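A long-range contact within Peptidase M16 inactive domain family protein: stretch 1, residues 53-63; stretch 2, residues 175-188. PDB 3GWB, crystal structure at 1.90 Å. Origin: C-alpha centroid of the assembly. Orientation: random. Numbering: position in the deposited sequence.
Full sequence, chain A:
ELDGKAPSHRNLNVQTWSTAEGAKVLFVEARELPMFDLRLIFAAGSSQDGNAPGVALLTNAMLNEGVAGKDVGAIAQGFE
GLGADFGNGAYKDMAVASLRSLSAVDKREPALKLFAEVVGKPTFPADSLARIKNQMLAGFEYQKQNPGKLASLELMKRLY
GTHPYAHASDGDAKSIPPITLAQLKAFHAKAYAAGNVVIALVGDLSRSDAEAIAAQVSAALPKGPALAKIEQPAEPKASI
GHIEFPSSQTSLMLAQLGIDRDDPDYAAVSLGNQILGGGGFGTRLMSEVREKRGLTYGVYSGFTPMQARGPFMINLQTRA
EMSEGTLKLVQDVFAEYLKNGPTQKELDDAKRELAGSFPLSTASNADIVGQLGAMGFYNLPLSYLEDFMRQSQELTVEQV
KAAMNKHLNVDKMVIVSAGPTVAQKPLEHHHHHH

Stretch 1 53-63: PGVALLTNAML
Stretch 2, residues 175-188: SIPPITLAQLKAFH

Two helices cross here almost at right angles, and one leucine, L184, plugs into a hole on the other helix. The helix that begins at V55 and helix 181-188 make a signed crossing angle of -86°, with axes 9.7 Å apart at closest approach. L184 sits among V55, L58, T59 and M62. Its chi1 is m and its chi2 t. CA-to-CB points sideways, but the end of the side chain comes nearer. L184 CD2 lies 3.8 Å from V55 CG2, 4.2 Å from L58 CG and 3.4 Å from T59 OG1. L184 CD1 is 4.3 Å from M62 CG; M62 is selenomethionine, with chi1, chi2 and chi3 all m.

The nearest CA pairs include two ahead of the helices and two between them. CA atoms pair as P53 with S175 (6.1 Å), G54 with I176 (6.6 Å), A56 with F187 (7.4 Å) and T59 with L184 (5.6 Å).

F187 packs against V55, A56 and T59, sharing V55 and T59 with L184. Its chi1 is t and its chi2 74°. V55 CG1 and the backbone N of A56 lie over one face of the ring. V55 (chi1 p) places CG1 4.2 Å from F187 CD1. A56 CB is 3.7 Å from F187 CZ. A56 CA is 3.6 Å from F187 CE2, so the ring lies close to the backbone of the first helix. T59 OG1 is 3.4 Å from F187 CD2. The proton of that hydroxyl is used within its own helix: with chi1 m, T59 OG1 donates to V55 O at 2.8 Å.

Beyond F187, H188 (chi1 t, chi2 -93°) meets T59 CG2 at the edge of its ring. L63 (chi1 m, chi2 t) brings CD2 to 3.9 Å from H188 CD2.

I179 (m, m) extends the apolar patch. I179 CG2 is 3.9 Å from L58 CD2 and 4.2 Å from V55 CG2. L58 is t, p. A type I turn from I176 to I179 precedes the second helix, closed by I179 N to I176 O at 3.2 Å. T180 is the N-cap, with phi/psi -105/169 and chi1 p. T180 N donates to Q183 OE1 at 2.8 Å, and Q183 N returns a weak bond to T180 OG1 at 3.3 Å.

One hydrogen bond joins the stretches: S175 OG (chi1 t) donates to P53 O at 3.0 Å. G54 occupies the N-cap position, right before the first helix, with phi/psi 94/-10. A CB on G54 would jam against the preceding carbonyl O and lie 2.8 Å from I176 CD1, a clash. The contact buries 687 Å², both sides summed.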

ATOM      1  N   PRO A  53     -22.834   8.713   8.087  1.00 22.00           N
ATOM      2  CA  PRO A  53     -21.573   8.831   7.348  1.00 20.97           C
ATOM      3  C   PRO A  53     -20.581   7.741   7.754  1.00 20.88           C
ATOM      4  O   PRO A  53     -20.329   7.536   8.945  1.00 18.70           O
ATOM      5  CB  PRO A  53     -21.086  10.227   7.725  1.00 22.78           C
ATOM      6  CG  PRO A  53     -22.372  10.987   7.861  1.00 21.31           C
ATOM      7  CD  PRO A  53     -23.250  10.020   8.630  1.00 21.06           C
ATOM      8  N   GLY A  54     -20.040   7.037   6.761  1.00 19.83           N
ATOM      9  CA  GLY A  54     -19.087   5.975   7.031  1.00 16.39           C
ATOM     10  C   GLY A  54     -19.655   4.563   7.149  1.00 15.11           C
ATOM     11  O   GLY A  54     -18.897   3.596   7.196  1.00 13.34           O
ATOM     12  N   VAL A  55     -20.976   4.417   7.195  1.00 13.82           N
ATOM     13  CA  VAL A  55     -21.544   3.079   7.339  1.00 12.31           C
ATOM     14  C   VAL A  55     -21.250   2.211   6.110  1.00 12.28           C
ATOM     15  O   VAL A  55     -21.016   1.013   6.231  1.00 10.25           O
ATOM     16  CB  VAL A  55     -23.075   3.137   7.622  1.00 12.89           C
ATOM     17  CG1 VAL A  55     -23.839   3.617   6.393  1.00 11.14           C
ATOM     18  CG2 VAL A  55     -23.567   1.770   8.063  1.00 11.71           C
ATOM     19  N   ALA A  56     -21.224   2.826   4.933  1.00 12.09           N
ATOM     20  CA  ALA A  56     -20.949   2.084   3.708  1.00 13.12           C
ATOM     21  C   ALA A  56     -19.539   1.512   3.723  1.00 14.27           C
ATOM     22  O   ALA A  56     -19.319   0.342   3.411  1.00 12.14           O
ATOM     23  CB  ALA A  56     -21.126   2.993   2.489  1.00 14.28           C
ATOM     24  N   LEU A  57     -18.577   2.338   4.101  1.00 13.57           N
ATOM     25  CA  LEU A  57     -17.204   1.873   4.117  1.00 14.98           C
ATOM     26  C   LEU A  57     -17.003   0.804   5.189  1.00 14.49           C
ATOM     27  O   LEU A  57     -16.298  -0.184   4.980  1.00 14.08           O
ATOM     28  CB  LEU A  57     -16.268   3.059   4.339  1.00 16.18           C
ATOM     29  CG  LEU A  57     -14.863   2.894   3.761  1.00 20.29           C
ATOM     30  CD1 LEU A  57     -14.443   4.185   3.055  1.00 19.72           C
ATOM     31  CD2 LEU A  57     -13.892   2.517   4.871  1.00 19.71           C
ATOM     32  N   LEU A  58     -17.644   0.994   6.335  1.00 13.31           N
ATOM     33  CA  LEU A  58     -17.518   0.037   7.424  1.00 13.59           C
ATOM     34  C   LEU A  58     -18.126  -1.312   7.047  1.00 11.93           C
ATOM     35  O   LEU A  58     -17.561  -2.363   7.343  1.00 12.28           O
ATOM     36  CB  LEU A  58     -18.193   0.600   8.675  1.00 15.96           C
ATOM     37  CG  LEU A  58     -17.933  -0.084  10.016  1.00 19.39           C
ATOM     38  CD1 LEU A  58     -16.443  -0.335  10.220  1.00 20.27           C
ATOM     39  CD2 LEU A  58     -18.493   0.809  11.128  1.00 18.47           C
ATOM     40  N   THR A  59     -19.277  -1.287   6.386  1.00 12.53           N
ATOM     41  CA  THR A  59     -19.925  -2.527   5.986  1.00 10.20           C
ATOM     42  C   THR A  59     -19.018  -3.271   5.009  1.00 10.99           C
ATOM     43  O   THR A  59     -18.806  -4.476   5.141  1.00 10.86           O
ATOM     44  CB  THR A  59     -21.299  -2.269   5.304  1.00 11.55           C
ATOM     45  OG1 THR A  59     -22.156  -1.550   6.196  1.00  9.44           O
ATOM     46  CG2 THR A  59     -21.981  -3.595   4.949  1.00 13.49           C
ATOM     47  N   ASN A  60     -18.471  -2.549   4.037  1.00 10.26           N
ATOM     48  CA  ASN A  60     -17.602  -3.167   3.046  1.00 10.29           C
ATOM     49  C   ASN A  60     -16.333  -3.755   3.654  1.00  9.72           C
ATOM     50  O   ASN A  60     -15.828  -4.776   3.193  1.00 11.37           O
ATOM     51  CB  ASN A  60     -17.240  -2.154   1.956  1.00  9.54           C
ATOM     52  CG  ASN A  60     -16.388  -2.762   0.862  1.00  7.60           C
ATOM     53  OD1 ASN A  60     -15.161  -2.721   0.920  1.00  7.08           O
ATOM     54  ND2 ASN A  60     -17.036  -3.350  -0.132  1.00  9.58           N
ATOM     55  N   ALA A  61     -15.825  -3.113   4.697  1.00  9.54           N
ATOM     56  CA  ALA A  61     -14.616  -3.575   5.358  1.00 11.13           C
ATOM     57  C   ALA A  61     -14.879  -4.803   6.218  1.00 11.25           C
ATOM     58  O   ALA A  61     -13.981  -5.617   6.429  1.00 10.01           O
ATOM     59  CB  ALA A  61     -14.041  -2.459   6.227  1.00 12.47           C
HETATM   60  N   MSE A  62     -16.109  -4.936   6.707  1.00  9.77           N
HETATM   61  CA  MSE A  62     -16.470  -6.058   7.576  1.00 12.16           C
HETATM   62  C   MSE A  62     -16.876  -7.351   6.860  1.00 13.68           C
HETATM   63  O   MSE A  62     -17.051  -8.385   7.507  1.00 14.50           O
HETATM   64  CB  MSE A  62     -17.599  -5.625   8.517  1.00 10.91           C
HETATM   65  CG  MSE A  62     -17.208  -4.565   9.562  1.00 13.68           C
HETATM   66 SE   MSE A  62     -16.316  -5.268  10.966  1.00 13.40          SE
HETATM   67  CE  MSE A  62     -17.629  -6.312  11.661  1.00 15.70           C
ATOM     68  N   LEU A  63     -17.011  -7.304   5.538  1.00 12.95           N
ATOM     69  CA  LEU A  63     -17.426  -8.479   4.774  1.00 13.26           C
ATOM     70  C   LEU A  63     -16.611  -9.730   5.066  1.00 12.88           C
ATOM     71  O   LEU A  63     -17.169 -10.766   5.430  1.00 13.07           O
ATOM     72  CB  LEU A  63     -17.374  -8.187   3.270  1.00 12.28           C
ATOM     73  CG  LEU A  63     -18.250  -7.037   2.751  1.00 12.53           C
ATOM     74  CD1 LEU A  63     -18.062  -6.894   1.249  1.00  9.51           C
ATOM     75  CD2 LEU A  63     -19.717  -7.304   3.072  1.00 12.41           C
ATOM     76  N   SER A 175     -19.342  10.274  13.925  1.00 24.52           N
ATOM     77  CA  SER A 175     -20.290   9.396  13.249  1.00 24.55           C
ATOM     78  C   SER A 175     -19.979   7.898  13.328  1.00 23.85           C
ATOM     79  O   SER A 175     -20.881   7.070  13.181  1.00 23.60           O
ATOM     80  CB  SER A 175     -20.405   9.824  11.781  1.00 24.50           C
ATOM     81  OG  SER A 175     -21.480   9.169  11.135  1.00 28.24           O
ATOM     82  N   ILE A 176     -18.719   7.547  13.571  1.00 21.65           N
ATOM     83  CA  ILE A 176     -18.318   6.140  13.627  1.00 21.75           C
ATOM     84  C   ILE A 176     -18.675   5.376  14.906  1.00 22.55           C
ATOM     85  O   ILE A 176     -19.210   4.268  14.841  1.00 22.30           O
ATOM     86  CB  ILE A 176     -16.791   5.991  13.362  1.00 21.14           C
ATOM     87  CG1 ILE A 176     -16.461   6.472  11.945  1.00 19.93           C
ATOM     88  CG2 ILE A 176     -16.355   4.550  13.524  1.00 21.26           C
ATOM     89  CD1 ILE A 176     -17.194   5.726  10.863  1.00 22.23           C
ATOM     90  N   PRO A 177     -18.390   5.954  16.087  1.00 23.73           N
ATOM     91  CA  PRO A 177     -18.709   5.256  17.337  1.00 23.65           C
ATOM     92  C   PRO A 177     -20.131   4.705  17.441  1.00 22.20           C
ATOM     93  O   PRO A 177     -20.322   3.540  17.782  1.00 24.21           O
ATOM     94  CB  PRO A 177     -18.409   6.306  18.403  1.00 23.35           C
ATOM     95  CG  PRO A 177     -17.284   7.072  17.802  1.00 25.50           C
ATOM     96  CD  PRO A 177     -17.740   7.248  16.367  1.00 23.88           C
ATOM     97  N   PRO A 178     -21.146   5.528  17.136  1.00 22.13           N
ATOM     98  CA  PRO A 178     -22.556   5.124  17.202  1.00 21.81           C
ATOM     99  C   PRO A 178     -23.014   3.974  16.293  1.00 21.94           C
ATOM    100  O   PRO A 178     -23.977   3.277  16.626  1.00 22.20           O
ATOM    101  CB  PRO A 178     -23.301   6.420  16.882  1.00 22.64           C
ATOM    102  CG  PRO A 178     -22.357   7.480  17.341  1.00 23.28           C
ATOM    103  CD  PRO A 178     -21.045   6.963  16.825  1.00 23.20           C
ATOM    104  N   ILE A 179     -22.345   3.771  15.160  1.00 20.32           N
ATOM    105  CA  ILE A 179     -22.745   2.703  14.229  1.00 18.50           C
ATOM    106  C   ILE A 179     -22.844   1.328  14.892  1.00 16.51           C
ATOM    107  O   ILE A 179     -21.870   0.818  15.432  1.00 16.87           O
ATOM    108  CB  ILE A 179     -21.773   2.599  13.031  1.00 17.51           C
ATOM    109  CG1 ILE A 179     -21.718   3.935  12.286  1.00 17.41           C
ATOM    110  CG2 ILE A 179     -22.230   1.496  12.076  1.00 16.94           C
ATOM    111  CD1 ILE A 179     -23.060   4.442  11.847  1.00 18.66           C
ATOM    112  N   THR A 180     -24.023   0.722  14.822  1.00 14.79           N
ATOM    113  CA  THR A 180     -24.248  -0.580  15.434  1.00 15.17           C
ATOM    114  C   THR A 180     -24.315  -1.722  14.424  1.00 15.09           C
ATOM    115  O   THR A 180     -24.386  -1.504  13.210  1.00 10.44           O
ATOM    116  CB  THR A 180     -25.558  -0.587  16.210  1.00 16.98           C
ATOM    117  OG1 THR A 180     -26.643  -0.504  15.282  1.00 18.30           O
ATOM    118  CG2 THR A 180     -25.622   0.612  17.164  1.00 19.21           C
ATOM    119  N   LEU A 181     -24.294  -2.946  14.939  1.00 15.33           N
ATOM    120  CA  LEU A 181     -24.371  -4.126  14.091  1.00 16.44           C
ATOM    121  C   LEU A 181     -25.703  -4.131  13.346  1.00 15.73           C
ATOM    122  O   LEU A 181     -25.776  -4.564  12.198  1.00 15.03           O
ATOM    123  CB  LEU A 181     -24.233  -5.391  14.939  1.00 19.07           C
ATOM    124  CG  LEU A 181     -22.886  -5.542  15.663  1.00 21.46           C
ATOM    125  CD1 LEU A 181     -22.892  -6.810  16.510  1.00 24.56           C
ATOM    126  CD2 LEU A 181     -21.754  -5.591  14.649  1.00 21.56           C
ATOM    127  N   ALA A 182     -26.749  -3.633  14.002  1.00 14.15           N
ATOM    128  CA  ALA A 182     -28.077  -3.572  13.399  1.00 16.18           C
ATOM    129  C   ALA A 182     -28.059  -2.708  12.145  1.00 15.80           C
ATOM    130  O   ALA A 182     -28.715  -3.023  11.155  1.00 13.52           O
ATOM    131  CB  ALA A 182     -29.087  -3.010  14.393  1.00 17.06           C
ATOM    132  N   GLN A 183     -27.316  -1.610  12.196  1.00 15.94           N
ATOM    133  CA  GLN A 183     -27.214  -0.710  11.056  1.00 15.99           C
ATOM    134  C   GLN A 183     -26.421  -1.335   9.915  1.00 13.68           C
ATOM    135  O   GLN A 183     -26.758  -1.165   8.740  1.00 11.73           O
ATOM    136  CB  GLN A 183     -26.550   0.595  11.479  1.00 17.38           C
ATOM    137  CG  GLN A 183     -27.406   1.465  12.385  1.00 22.00           C
ATOM    138  CD  GLN A 183     -26.666   2.704  12.841  1.00 21.81           C
ATOM    139  OE1 GLN A 183     -25.791   2.635  13.699  1.00 24.97           O
ATOM    140  NE2 GLN A 183     -26.999   3.842  12.249  1.00 23.32           N
ATOM    141  N   LEU A 184     -25.356  -2.046  10.259  1.00 11.96           N
ATOM    142  CA  LEU A 184     -24.536  -2.682   9.243  1.00 11.82           C
ATOM    143  C   LEU A 184     -25.362  -3.754   8.546  1.00 12.14           C
ATOM    144  O   LEU A 184     -25.292  -3.908   7.324  1.00 10.72           O
ATOM    145  CB  LEU A 184     -23.296  -3.323   9.868  1.00 10.99           C
ATOM    146  CG  LEU A 184     -22.279  -2.391  10.535  1.00 14.75           C
ATOM    147  CD1 LEU A 184     -21.041  -3.203  10.927  1.00 16.17           C
ATOM    148  CD2 LEU A 184     -21.893  -1.265   9.586  1.00 13.20           C
ATOM    149  N   LYS A 185     -26.137  -4.490   9.340  1.00 10.93           N
ATOM    150  CA  LYS A 185     -26.976  -5.562   8.823  1.00 12.92           C
ATOM    151  C   LYS A 185     -28.040  -5.016   7.886  1.00 11.59           C
ATOM    152  O   LYS A 185     -28.294  -5.583   6.822  1.00  8.84           O
ATOM    153  CB  LYS A 185     -27.636  -6.327   9.976  1.00 15.40           C
ATOM    154  CG  LYS A 185     -26.696  -7.264  10.716  1.00 17.83           C
ATOM    155  CD  LYS A 185     -27.429  -8.003  11.827  1.00 23.52           C
ATOM    156  CE  LYS A 185     -26.503  -8.969  12.548  1.00 28.27           C
ATOM    157  NZ  LYS A 185     -27.207  -9.726  13.622  1.00 30.28           N
ATOM    158  N   ALA A 186     -28.649  -3.907   8.284  1.00  8.95           N
ATOM    159  CA  ALA A 186     -29.691  -3.280   7.480  1.00 10.31           C
ATOM    160  C   ALA A 186     -29.119  -2.664   6.207  1.00  9.95           C
ATOM    161  O   ALA A 186     -29.735  -2.750   5.144  1.00  8.47           O
ATOM    162  CB  ALA A 186     -30.407  -2.217   8.299  1.00 12.18           C
ATOM    163  N   PHE A 187     -27.952  -2.027   6.311  1.00 10.53           N
ATOM    164  CA  PHE A 187     -27.329  -1.426   5.135  1.00  9.75           C
ATOM    165  C   PHE A 187     -26.962  -2.513   4.127  1.00  9.77           C
ATOM    166  O   PHE A 187     -27.179  -2.359   2.926  1.00 11.69           O
ATOM    167  CB  PHE A 187     -26.062  -0.650   5.503  1.00 10.55           C
ATOM    168  CG  PHE A 187     -25.424   0.044   4.332  1.00 12.76           C
ATOM    169  CD1 PHE A 187     -26.006   1.189   3.792  1.00  9.83           C
ATOM    170  CD2 PHE A 187     -24.293  -0.486   3.717  1.00 12.82           C
ATOM    171  CE1 PHE A 187     -25.463   1.803   2.669  1.00 11.58           C
ATOM    172  CE2 PHE A 187     -23.740   0.126   2.587  1.00 13.88           C
ATOM    173  CZ  PHE A 187     -24.331   1.263   2.060  1.00 12.07           C
ATOM    174  N   HIS A 188     -26.395  -3.609   4.623  1.00  7.80           N
ATOM    175  CA  HIS A 188     -25.999  -4.730   3.770  1.00  8.70           C
ATOM    176  C   HIS A 188     -27.186  -5.350   3.028  1.00 10.05           C
ATOM    177  O   HIS A 188     -27.097  -5.641   1.835  1.00  9.06           O
ATOM    178  CB  HIS A 188     -25.296  -5.797   4.616  1.00  7.12           C
ATOM    179  CG  HIS A 188     -24.766  -6.951   3.824  1.00  6.17           C
ATOM    180  ND1 HIS A 188     -25.491  -8.105   3.614  1.00  7.69           N
ATOM    181  CD2 HIS A 188     -23.605  -7.110   3.151  1.00  3.75           C
ATOM    182  CE1 HIS A 188     -24.798  -8.924   2.841  1.00  2.67           C
ATOM    183  NE2 HIS A 188     -23.649  -8.342   2.546  1.00  5.11           N
TER